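Local coordinates for protein probable fumarate reductase Ifc3 (Shewanella frigidimarina, PDB 1QO8) that reduces fumarate to succinate in an essentially unidirectional reaction, using one FAD and four covalently bound hemes c, and may take part in electron transport to Fe(3+), at residues Val147-Lys152 against Gln263-Arg268. Numbering follows the deposited sequence.
Sequences VILVDK and QGIDTR. With FAD (flavin-adenine dinucleotide), chain G.
At the outer margin of the five-stranded parallel sheet of a Rossmann-type FAD-binding fold, Leu149 to Asp151 meet Thr267 and Arg268 of the short edge strand beside strand 147-150. Two backbone hydrogen bonds, one on each side of Val150, define the parallel pairing: Arg268 N gives its hydrogen to Leu149 O at 2.8 Å, nearly straight at 172°, and Asp151 N gives its own to Arg268 O at 2.8 Å. Ahead of this pairing the two backbones diverge, the CA atoms of Val147 and Ile265 being 7.0 Å apart, and side chains take over.

On the face turned to helix 131-143, Ile265 CG2 packs against Leu149 CB at 4.0 Å. Leu149 CG lies anti to the backbone N (chi1 168°), and both CG and CD2 come up to Thr267 CB. Thr267 OG1 lies 4.1 Å from Asp151 CB; this contact buries the hydroxyl, which has no polar partner in the model.

The other face carries Ile148, Val150 and Arg268. Val150 CG1 touches Arg268 CB at 4.1 Å; beyond it the arginine chain bends at chi3 (-86°), and Ile148 CG2 sits 3.9 Å above the guanidinium plane, offset toward its rim. Ile148 CD1 reaches Arg268 NH2 over that same face, while NH1 forms a salt bridge with Glu120 and a hydrogen bond with Tyr297.

Just past the strand, Asp151 grips the adenosine ribose of FAD with both oxygens, OD2 accepting from O3B at 2.6 Å and OD1 from O2B. Ala129 N and Ala153 N are also hydrogen-bonded to OD2 and OD1 respectively. Since Asp151 N is tied to Arg268 O, the edge pairing is consistent with holding in place the backbone that presents this carboxylate, and the backbone amides donating to it would be expected to stabilise its negative charge.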
# COMPACT_ATOMS: atom_id res chain seq x y z
N VAL A 147 -25.95 -8.93 19.48
CA VAL A 147 -24.78 -9.20 18.65
C VAL A 147 -25.11 -10.26 17.62
O VAL A 147 -25.72 -11.26 17.96
CB VAL A 147 -23.61 -9.72 19.51
CG1 VAL A 147 -22.43 -10.29 18.71
CG2 VAL A 147 -23.07 -8.62 20.40
N ILE A 148 -24.71 -10.07 16.37
CA ILE A 148 -24.64 -11.17 15.43
C ILE A 148 -23.14 -11.44 15.18
O ILE A 148 -22.45 -10.44 15.12
CB ILE A 148 -25.41 -10.87 14.13
CG1 ILE A 148 -26.94 -10.80 14.47
CG2 ILE A 148 -25.16 -11.88 13.03
CD1 ILE A 148 -27.75 -10.38 13.25
N LEU A 149 -22.74 -12.71 15.10
CA LEU A 149 -21.31 -13.01 14.91
C LEU A 149 -21.32 -13.75 13.59
O LEU A 149 -22.05 -14.76 13.66
CB LEU A 149 -20.72 -13.93 15.99
CG LEU A 149 -19.33 -14.54 15.75
CD1 LEU A 149 -18.30 -13.44 15.37
CD2 LEU A 149 -18.82 -15.26 17.01
N VAL A 150 -20.61 -13.35 12.55
CA VAL A 150 -20.65 -14.13 11.31
C VAL A 150 -19.27 -14.64 10.89
O VAL A 150 -18.26 -13.96 11.12
CB VAL A 150 -21.22 -13.34 10.11
CG1 VAL A 150 -22.67 -12.85 10.36
CG2 VAL A 150 -20.42 -12.07 9.81
N ASP A 151 -19.21 -15.82 10.21
CA ASP A 151 -17.87 -16.20 9.74
C ASP A 151 -18.06 -16.80 8.37
O ASP A 151 -18.98 -17.60 8.26
CB ASP A 151 -17.17 -17.21 10.68
CG ASP A 151 -15.71 -17.40 10.28
OD1 ASP A 151 -15.42 -18.01 9.26
OD2 ASP A 151 -14.86 -16.90 11.08
N LYS A 152 -17.19 -16.55 7.38
CA LYS A 152 -17.45 -17.12 6.05
C LYS A 152 -17.05 -18.58 5.94
O LYS A 152 -17.30 -19.15 4.86
CB LYS A 152 -16.70 -16.31 4.98
CG LYS A 152 -15.13 -16.49 5.18
CD LYS A 152 -14.39 -15.69 4.11
CE LYS A 152 -12.82 -15.57 4.49
NZ LYS A 152 -12.20 -15.19 3.13
N GLN A 263 -23.24 -17.93 26.41
CA GLN A 263 -23.84 -16.62 26.52
C GLN A 263 -24.89 -16.40 25.43
O GLN A 263 -25.24 -15.25 25.24
CB GLN A 263 -22.80 -15.51 26.28
CG GLN A 263 -21.75 -15.36 27.36
CD GLN A 263 -22.42 -14.75 28.59
OE1 GLN A 263 -23.03 -13.68 28.46
NE2 GLN A 263 -22.31 -15.48 29.69
N GLY A 264 -25.25 -17.39 24.65
CA GLY A 264 -26.18 -17.33 23.57
C GLY A 264 -25.81 -16.61 22.29
O GLY A 264 -26.65 -16.30 21.42
N ILE A 265 -24.53 -16.32 22.09
CA ILE A 265 -24.04 -15.86 20.80
C ILE A 265 -23.78 -17.08 19.93
O ILE A 265 -22.77 -17.79 20.24
CB ILE A 265 -22.69 -15.17 20.98
CG1 ILE A 265 -22.81 -14.07 22.04
CG2 ILE A 265 -22.22 -14.68 19.62
CD1 ILE A 265 -21.44 -13.60 22.49
N ASP A 266 -24.60 -17.33 18.92
CA ASP A 266 -24.23 -18.42 18.03
C ASP A 266 -23.45 -17.86 16.83
O ASP A 266 -23.95 -16.89 16.23
CB ASP A 266 -25.48 -19.21 17.63
CG ASP A 266 -26.02 -19.95 18.87
OD1 ASP A 266 -25.37 -19.93 19.96
OD2 ASP A 266 -27.11 -20.56 18.72
N THR A 267 -22.37 -18.45 16.37
CA THR A 267 -21.81 -17.97 15.12
C THR A 267 -22.66 -18.31 13.90
O THR A 267 -23.05 -19.48 13.71
CB THR A 267 -20.37 -18.48 15.02
OG1 THR A 267 -19.81 -18.32 13.67
CG2 THR A 267 -20.52 -19.92 15.38
N ARG A 268 -22.88 -17.38 12.98
CA ARG A 268 -23.46 -17.78 11.69
C ARG A 268 -22.33 -18.16 10.76
O ARG A 268 -21.65 -17.26 10.29
CB ARG A 268 -24.24 -16.61 11.12
CG ARG A 268 -25.49 -16.62 10.33
CD ARG A 268 -26.19 -15.22 10.21
NE ARG A 268 -27.06 -14.94 11.36
CZ ARG A 268 -28.13 -14.09 11.23
NH1 ARG A 268 -28.32 -13.47 10.06
NH2 ARG A 268 -28.97 -13.85 12.23
PA FAD G . -8.22 -14.98 12.52
O1A FAD G . -8.02 -15.92 13.68
O2A FAD G . -7.74 -15.28 11.29
O5B FAD G . -9.76 -15.18 12.23
C5B FAD G . -10.52 -14.32 11.28
C4B FAD G . -11.97 -14.98 11.08
O4B FAD G . -12.65 -14.04 10.12
C3B FAD G . -11.88 -16.32 10.27
O3B FAD G . -12.34 -17.47 10.82
C2B FAD G . -12.27 -15.92 8.80
O2B FAD G . -12.93 -16.97 8.04
C1B FAD G . -13.30 -14.90 9.10
N9A FAD G . -13.51 -13.95 7.99
C8A FAD G . -12.59 -13.43 7.12
N7A FAD G . -13.14 -12.71 6.18
C5A FAD G . -14.51 -12.75 6.44
C6A FAD G . -15.67 -12.23 5.72
N6A FAD G . -15.60 -11.52 4.62
N1A FAD G . -16.86 -12.47 6.33
C2A FAD G . -17.00 -13.28 7.43
N3A FAD G . -15.98 -13.82 8.14
C4A FAD G . -14.78 -13.53 7.57
N1 FAD G . 0.68 -15.20 17.07
C2 FAD G . 0.98 -15.16 18.34
O2 FAD G . 1.01 -14.21 19.05
N3 FAD G . 1.31 -16.33 19.09
C4 FAD G . 1.29 -17.52 18.37
O4 FAD G . 1.61 -18.54 18.92
C4X FAD G . 1.02 -17.53 16.94
N5 FAD G . 1.07 -18.68 16.25
C5X FAD G . 0.74 -18.71 14.93
C6 FAD G . 0.79 -19.95 14.28
C7 FAD G . 0.46 -20.02 12.95
C7M FAD G . 0.49 -21.31 12.18
C8 FAD G . 0.02 -18.82 12.28
C8M FAD G . -0.42 -18.90 10.85
C9 FAD G . -0.06 -17.62 12.93
C9A FAD G . 0.28 -17.52 14.26
N10 FAD G . 0.27 -16.33 15.02
C10 FAD G . 0.62 -16.30 16.31
C1' FAD G . -0.51 -15.15 14.53
C2' FAD G . -1.88 -15.08 15.28
O2' FAD G . -2.26 -16.50 15.32
C3' FAD G . -2.87 -14.46 14.27
O3' FAD G . -2.45 -13.14 13.89
C4' FAD G . -4.15 -14.05 15.09
O4' FAD G . -4.71 -15.33 15.50
C5' FAD G . -5.14 -13.42 14.05
O5' FAD G . -6.50 -13.42 14.82
P FAD G . -7.76 -12.75 14.25
O1P FAD G . -8.81 -12.95 15.32
O2P FAD G . -7.33 -11.48 13.89
O3P FAD G . -7.98 -13.45 13.00